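Local atomic coordinates of phosphoribosylaminoimidazole-succinocarboxamide synthase (Pyrococcus horikoshii, PDB entry 3U55), a protein that catalyses the ATP-dependent joining of L-aspartate to the carboxylate of 5-amino-1-(5-phosphoribosyl)imidazole-4-carboxylate, forming SAICAR in de novo purine biosynthesis. Residues I131-A136 / D144-I149; K101-L106 / E118-N123. All blocks are in the same frame, centred on the assembly; numbering follows the deposited sequence.

Contact 1. Residues I131-A136 / D144-I149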
# COMPACT_ATOMS: atom_id res chain seq x y z
N ILE A 131 -3.51 -2.27 0.36
CA ILE A 131 -4.25 -1.03 0.56
C ILE A 131 -3.71 -0.30 1.78
O ILE A 131 -2.99 -0.88 2.60
CB ILE A 131 -5.78 -1.26 0.73
CG1 ILE A 131 -6.08 -2.24 1.87
CG2 ILE A 131 -6.41 -1.70 -0.61
CD1 ILE A 131 -7.54 -2.22 2.35
N ASN A 132 -4.05 0.98 1.90
CA ASN A 132 -3.70 1.75 3.10
C ASN A 132 -4.97 2.13 3.88
O ASN A 132 -6.07 1.66 3.55
CB ASN A 132 -2.82 2.96 2.74
CG ASN A 132 -3.54 3.98 1.88
OD1 ASN A 132 -4.74 4.18 2.02
ND2 ASN A 132 -2.80 4.65 0.99
N TYR A 133 -4.82 2.96 4.91
CA TYR A 133 -5.95 3.32 5.79
C TYR A 133 -7.04 4.09 5.06
O TYR A 133 -8.21 3.98 5.42
CB TYR A 133 -5.49 4.14 7.00
CG TYR A 133 -4.37 3.53 7.82
CD1 TYR A 133 -4.10 2.16 7.79
CD2 TYR A 133 -3.59 4.33 8.66
CE1 TYR A 133 -3.07 1.61 8.55
CE2 TYR A 133 -2.57 3.78 9.43
CZ TYR A 133 -2.32 2.43 9.37
OH TYR A 133 -1.30 1.90 10.14
N TYR A 134 -6.65 4.87 4.05
CA TYR A 134 -7.61 5.66 3.27
C TYR A 134 -8.46 4.75 2.39
O TYR A 134 -9.67 4.95 2.30
CB TYR A 134 -6.92 6.70 2.40
CG TYR A 134 -6.15 7.75 3.16
CD1 TYR A 134 -6.75 8.96 3.51
CD2 TYR A 134 -4.81 7.55 3.51
CE1 TYR A 134 -6.04 9.94 4.21
CE2 TYR A 134 -4.10 8.52 4.20
CZ TYR A 134 -4.72 9.71 4.54
OH TYR A 134 -4.00 10.67 5.22
N HIS A 135 -7.84 3.75 1.75
CA HIS A 135 -8.62 2.80 0.94
C HIS A 135 -9.59 2.05 1.85
O HIS A 135 -10.74 1.81 1.47
CB HIS A 135 -7.76 1.77 0.21
CG HIS A 135 -6.63 2.35 -0.59
ND1 HIS A 135 -6.82 3.09 -1.74
CD2 HIS A 135 -5.29 2.25 -0.43
CE1 HIS A 135 -5.64 3.43 -2.23
NE2 HIS A 135 -4.70 2.93 -1.46
N ALA A 136 -9.11 1.66 3.04
CA ALA A 136 -9.92 0.88 3.99
C ALA A 136 -11.19 1.64 4.38
O ALA A 136 -12.27 1.05 4.49
CB ALA A 136 -9.12 0.51 5.23
N ASP A 144 -10.46 3.89 13.43
CA ASP A 144 -10.44 3.24 14.75
C ASP A 144 -10.41 1.71 14.62
O ASP A 144 -9.68 1.03 15.35
CB ASP A 144 -11.62 3.69 15.62
CG ASP A 144 -11.58 3.09 17.03
OD1 ASP A 144 -10.64 3.42 17.80
OD2 ASP A 144 -12.48 2.30 17.38
N GLU A 145 -11.20 1.18 13.69
CA GLU A 145 -11.20 -0.27 13.45
C GLU A 145 -9.84 -0.74 12.93
O GLU A 145 -9.31 -1.75 13.39
CB GLU A 145 -12.28 -0.66 12.45
CG GLU A 145 -13.68 -0.72 13.06
CD GLU A 145 -14.74 -0.81 11.99
OE1 GLU A 145 -15.01 0.22 11.33
OE2 GLU A 145 -15.31 -1.90 11.80
N ILE A 146 -9.29 0.00 11.98
CA ILE A 146 -7.96 -0.32 11.45
C ILE A 146 -6.90 -0.31 12.55
O ILE A 146 -6.09 -1.22 12.65
CB ILE A 146 -7.56 0.60 10.28
CG1 ILE A 146 -8.39 0.25 9.05
CG2 ILE A 146 -6.05 0.44 9.97
CD1 ILE A 146 -8.15 -1.17 8.49
N LYS A 147 -6.92 0.73 13.39
CA LYS A 147 -5.97 0.83 14.50
C LYS A 147 -6.09 -0.35 15.47
O LYS A 147 -5.08 -0.93 15.88
CB LYS A 147 -6.12 2.16 15.25
CG LYS A 147 -5.44 3.33 14.55
CD LYS A 147 -5.83 4.65 15.20
CE LYS A 147 -5.12 5.83 14.54
NZ LYS A 147 -5.69 7.13 15.00
N LYS A 148 -7.33 -0.71 15.82
CA LYS A 148 -7.59 -1.87 16.68
C LYS A 148 -7.06 -3.16 16.06
O LYS A 148 -6.45 -3.99 16.75
CB LYS A 148 -9.08 -2.01 17.00
CG LYS A 148 -9.59 -1.04 18.07
CD LYS A 148 -11.10 -1.22 18.29
CE LYS A 148 -11.55 -0.59 19.61
NZ LYS A 148 -11.16 0.85 19.72
N ILE A 149 -7.31 -3.33 14.77
CA ILE A 149 -6.84 -4.51 14.02
C ILE A 149 -5.31 -4.63 14.06
O ILE A 149 -4.78 -5.70 14.35
CB ILE A 149 -7.37 -4.50 12.56
CG1 ILE A 149 -8.86 -4.86 12.53
CG2 ILE A 149 -6.56 -5.47 11.68
CD1 ILE A 149 -9.58 -4.45 11.23
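Ile146 reaches across from the segment 144-149 with two branches, one for Tyr133 and one for Ala136, and these apolar touches make up the contact. Its CG2 methyl meets the CD1 and CE1 atoms of the phenol ring obliquely, 3.4 Å from CD1 of Tyr133 and almost as near CE1. The other branch ends on the methyl of Ala136, where CD1 of Ile146 stands 3.8 Å from CB of Ala136 and CG1 follows just behind. With CG1 anti to its own carbonyl carbon (chi1 -71°), Ile146 sends the long branch to the alanine and leaves the CG2 methyl to the tyrosine. The arrangement is helix-on-helix packing: the first turn of the short helix 133-138 rests on the beginning of the long helix 143-165, a short connection separating the two. Tyr133 and Ile146 lie over strand 111-121, so the pair also packs against the sheet.

Polar bonds act within each segment. Asn132 is the N-cap of helix 133-138; its OD1 accepts from His135 N at 3.1 Å, the N-H pointing well at the oxygen (160°), and more weakly from Tyr134 N. One carbonyl oxygen thus serves two amides of the first turn. On the long helix, NZ of Lys148 meets OD2 of Asp144 on its syn side at 3.1 Å, a salt bridge one turn apart. The hydroxyl of Tyr133 is hydrogen-bonded to Glu150, while its ring meets Tyr133 of the second subunit with the planes at about 85°, which places this helix start at the dimer interface.

Contact 2. Residues K101-L106 / E118-N123. With ACT (acetate ion), chain D.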
# COMPACT_ATOMS: atom_id res chain seq x y z
N LYS A 101 10.24 -8.35 -0.66
CA LYS A 101 11.45 -8.16 -1.48
C LYS A 101 11.19 -7.37 -2.76
O LYS A 101 12.13 -6.84 -3.36
CB LYS A 101 12.06 -9.52 -1.84
CG LYS A 101 12.59 -10.33 -0.65
CD LYS A 101 13.23 -11.64 -1.10
CE LYS A 101 12.23 -12.54 -1.84
NZ LYS A 101 12.78 -13.90 -2.09
N LYS A 102 9.93 -7.30 -3.18
CA LYS A 102 9.55 -6.54 -4.37
C LYS A 102 9.03 -5.15 -4.01
O LYS A 102 8.67 -4.36 -4.88
CB LYS A 102 8.50 -7.32 -5.18
CG LYS A 102 9.03 -8.60 -5.82
CD LYS A 102 7.90 -9.55 -6.22
N ARG A 103 9.01 -4.83 -2.72
CA ARG A 103 8.54 -3.54 -2.26
C ARG A 103 9.64 -2.69 -1.64
O ARG A 103 9.66 -1.47 -1.82
CB ARG A 103 7.39 -3.71 -1.27
CG ARG A 103 6.46 -2.52 -1.22
CD ARG A 103 5.26 -2.79 -0.34
NE ARG A 103 4.47 -3.93 -0.80
CZ ARG A 103 3.50 -3.86 -1.71
NH1 ARG A 103 3.17 -2.70 -2.28
NH2 ARG A 103 2.86 -4.97 -2.05
N LEU A 104 10.55 -3.34 -0.91
CA LEU A 104 11.73 -2.71 -0.32
C LEU A 104 12.98 -3.45 -0.80
O LEU A 104 12.98 -4.68 -0.84
CB LEU A 104 11.65 -2.74 1.22
CG LEU A 104 10.56 -1.91 1.90
CD1 LEU A 104 10.66 -2.04 3.41
CD2 LEU A 104 10.66 -0.43 1.50
N PRO A 105 14.05 -2.70 -1.14
CA PRO A 105 15.23 -3.32 -1.75
C PRO A 105 16.09 -3.98 -0.68
O PRO A 105 17.25 -3.59 -0.46
CB PRO A 105 15.95 -2.13 -2.38
CG PRO A 105 15.66 -1.00 -1.46
CD PRO A 105 14.26 -1.26 -0.89
N LEU A 106 15.53 -4.98 -0.02
CA LEU A 106 16.21 -5.63 1.09
C LEU A 106 16.32 -7.12 0.82
O LEU A 106 15.43 -7.69 0.18
CB LEU A 106 15.44 -5.39 2.40
CG LEU A 106 15.19 -3.94 2.81
CD1 LEU A 106 14.30 -3.90 4.05
CD2 LEU A 106 16.49 -3.18 3.04
N GLU A 118 1.07 -4.98 6.93
CA GLU A 118 0.52 -4.68 5.61
C GLU A 118 -0.93 -5.11 5.56
O GLU A 118 -1.29 -6.17 6.09
CB GLU A 118 1.30 -5.40 4.50
CG GLU A 118 2.76 -4.95 4.37
CD GLU A 118 3.59 -5.88 3.50
OE1 GLU A 118 3.11 -6.97 3.11
OE2 GLU A 118 4.75 -5.53 3.21
N LEU A 119 -1.76 -4.28 4.94
CA LEU A 119 -3.17 -4.61 4.74
C LEU A 119 -3.39 -4.95 3.28
O LEU A 119 -2.94 -4.22 2.40
CB LEU A 119 -4.06 -3.43 5.14
CG LEU A 119 -3.87 -2.87 6.55
CD1 LEU A 119 -4.65 -1.57 6.74
CD2 LEU A 119 -4.29 -3.91 7.58
N TYR A 120 -4.10 -6.05 3.04
CA TYR A 120 -4.46 -6.47 1.69
C TYR A 120 -5.97 -6.58 1.59
O TYR A 120 -6.63 -7.11 2.48
CB TYR A 120 -3.80 -7.80 1.30
CG TYR A 120 -2.31 -7.68 1.18
CD1 TYR A 120 -1.72 -7.37 -0.05
CD2 TYR A 120 -1.48 -7.85 2.30
CE1 TYR A 120 -0.34 -7.24 -0.17
CE2 TYR A 120 -0.11 -7.72 2.19
CZ TYR A 120 0.46 -7.42 0.95
OH TYR A 120 1.82 -7.28 0.84
N TYR A 121 -6.50 -6.02 0.52
CA TYR A 121 -7.93 -6.08 0.25
C TYR A 121 -8.28 -7.43 -0.38
O TYR A 121 -7.80 -7.74 -1.47
CB TYR A 121 -8.31 -4.91 -0.65
CG TYR A 121 -9.72 -4.94 -1.20
CD1 TYR A 121 -10.80 -5.35 -0.41
CD2 TYR A 121 -9.98 -4.53 -2.51
CE1 TYR A 121 -12.11 -5.37 -0.93
CE2 TYR A 121 -11.27 -4.54 -3.02
CZ TYR A 121 -12.32 -4.96 -2.23
OH TYR A 121 -13.60 -4.96 -2.76
N LYS A 122 -9.11 -8.22 0.29
CA LYS A 122 -9.53 -9.52 -0.24
C LYS A 122 -10.51 -9.33 -1.38
O LYS A 122 -11.66 -8.94 -1.17
CB LYS A 122 -10.14 -10.40 0.85
CG LYS A 122 -9.13 -11.00 1.82
CD LYS A 122 -9.81 -11.86 2.90
CE LYS A 122 -10.38 -13.16 2.34
NZ LYS A 122 -9.33 -14.19 2.14
N ASN A 123 -10.04 -9.57 -2.60
CA ASN A 123 -10.81 -9.36 -3.82
C ASN A 123 -10.13 -10.13 -4.94
O ASN A 123 -9.07 -9.73 -5.41
CB ASN A 123 -10.89 -7.86 -4.16
CG ASN A 123 -11.76 -7.58 -5.39
OD1 ASN A 123 -11.51 -8.09 -6.48
ND2 ASN A 123 -12.77 -6.74 -5.21
C ACT D . 0.33 -4.77 -4.55
O ACT D . 0.72 -3.76 -3.94
OXT ACT D . -0.77 -5.23 -4.17
CH3 ACT D . 1.12 -5.40 -5.66
O HOH W 1 5.12 -6.39 0.38
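The Arg103 guanidinium is engaged at its edges: the acetate ion lies at one, near the plane, and a water lies in plane at another, while Glu118 OE2 and the Tyr120 hydroxyl approach obliquely. NH1 and NH2 of Arg103 both donate to the same acetate oxygen, O, each at 3.1 Å and both moderately bent, a forked grip on one atom. At the Tyr120 ring, acetate OXT stands near the edge and Glu118 OE1 lies in the ring plane. The hydroxyl of Tyr120 donates to OE1 of Glu118 at 2.6 Å, arriving from above the carboxylate plane, 56° out of it.

Arg103 sits in the loop between strands 84-93 and 111-121, whereas Glu118 and Tyr120 are two residues apart on the latter strand, which pairs antiparallel with the former. Loop and strand are linked mainly through water: it accepts from Arg103 NE at 2.8 Å, and a less certain leg runs on to Glu118 OE2, whose position is less sure. NE of Arg103 and OE2 of Glu118 are 4.3 Å apart, opposite charges beyond salt-bridge range. NH2 of Arg103 comes within 3.8 Å of OH of Tyr120, without a hydrogen bond. Arg103 CG is anti to the backbone N (chi1 -154°), and a bend at chi3 turns the guanidinium toward acetate. NH1 of Arg103 also donates to Met130 O of the second subunit, and Glu118 OE1 has a second partner in Arg93. A leucine here removes the guanidinium and would probably leave that Met130 oxygen without this donor and the Glu118 carboxylate with one positive charge fewer nearby.

How the contacts relate
In sequence the two contacts follow one another, both segments of contact 2 preceding those of contact 1, and their centres lie 15 Å apart. They meet at strand 111-121: Ile131 N is 2.9 Å from Leu119 O, probably a hydrogen bond, continuing the antiparallel pairing with strand 130-131. Leu119 CD1 then packs 3.9 Å from both Tyr133 CD1 and Ile146 CD1, carrying the strand of contact 2 into the helical packing of contact 1. Arg103 packs on His135 of the second subunit, so contact 2 of one chain meets the 131-136 segment of the other. The acetate beside Arg103 and a sulfate about 5 Å from the Tyr120 side chain probably come from the crystallisation liquor.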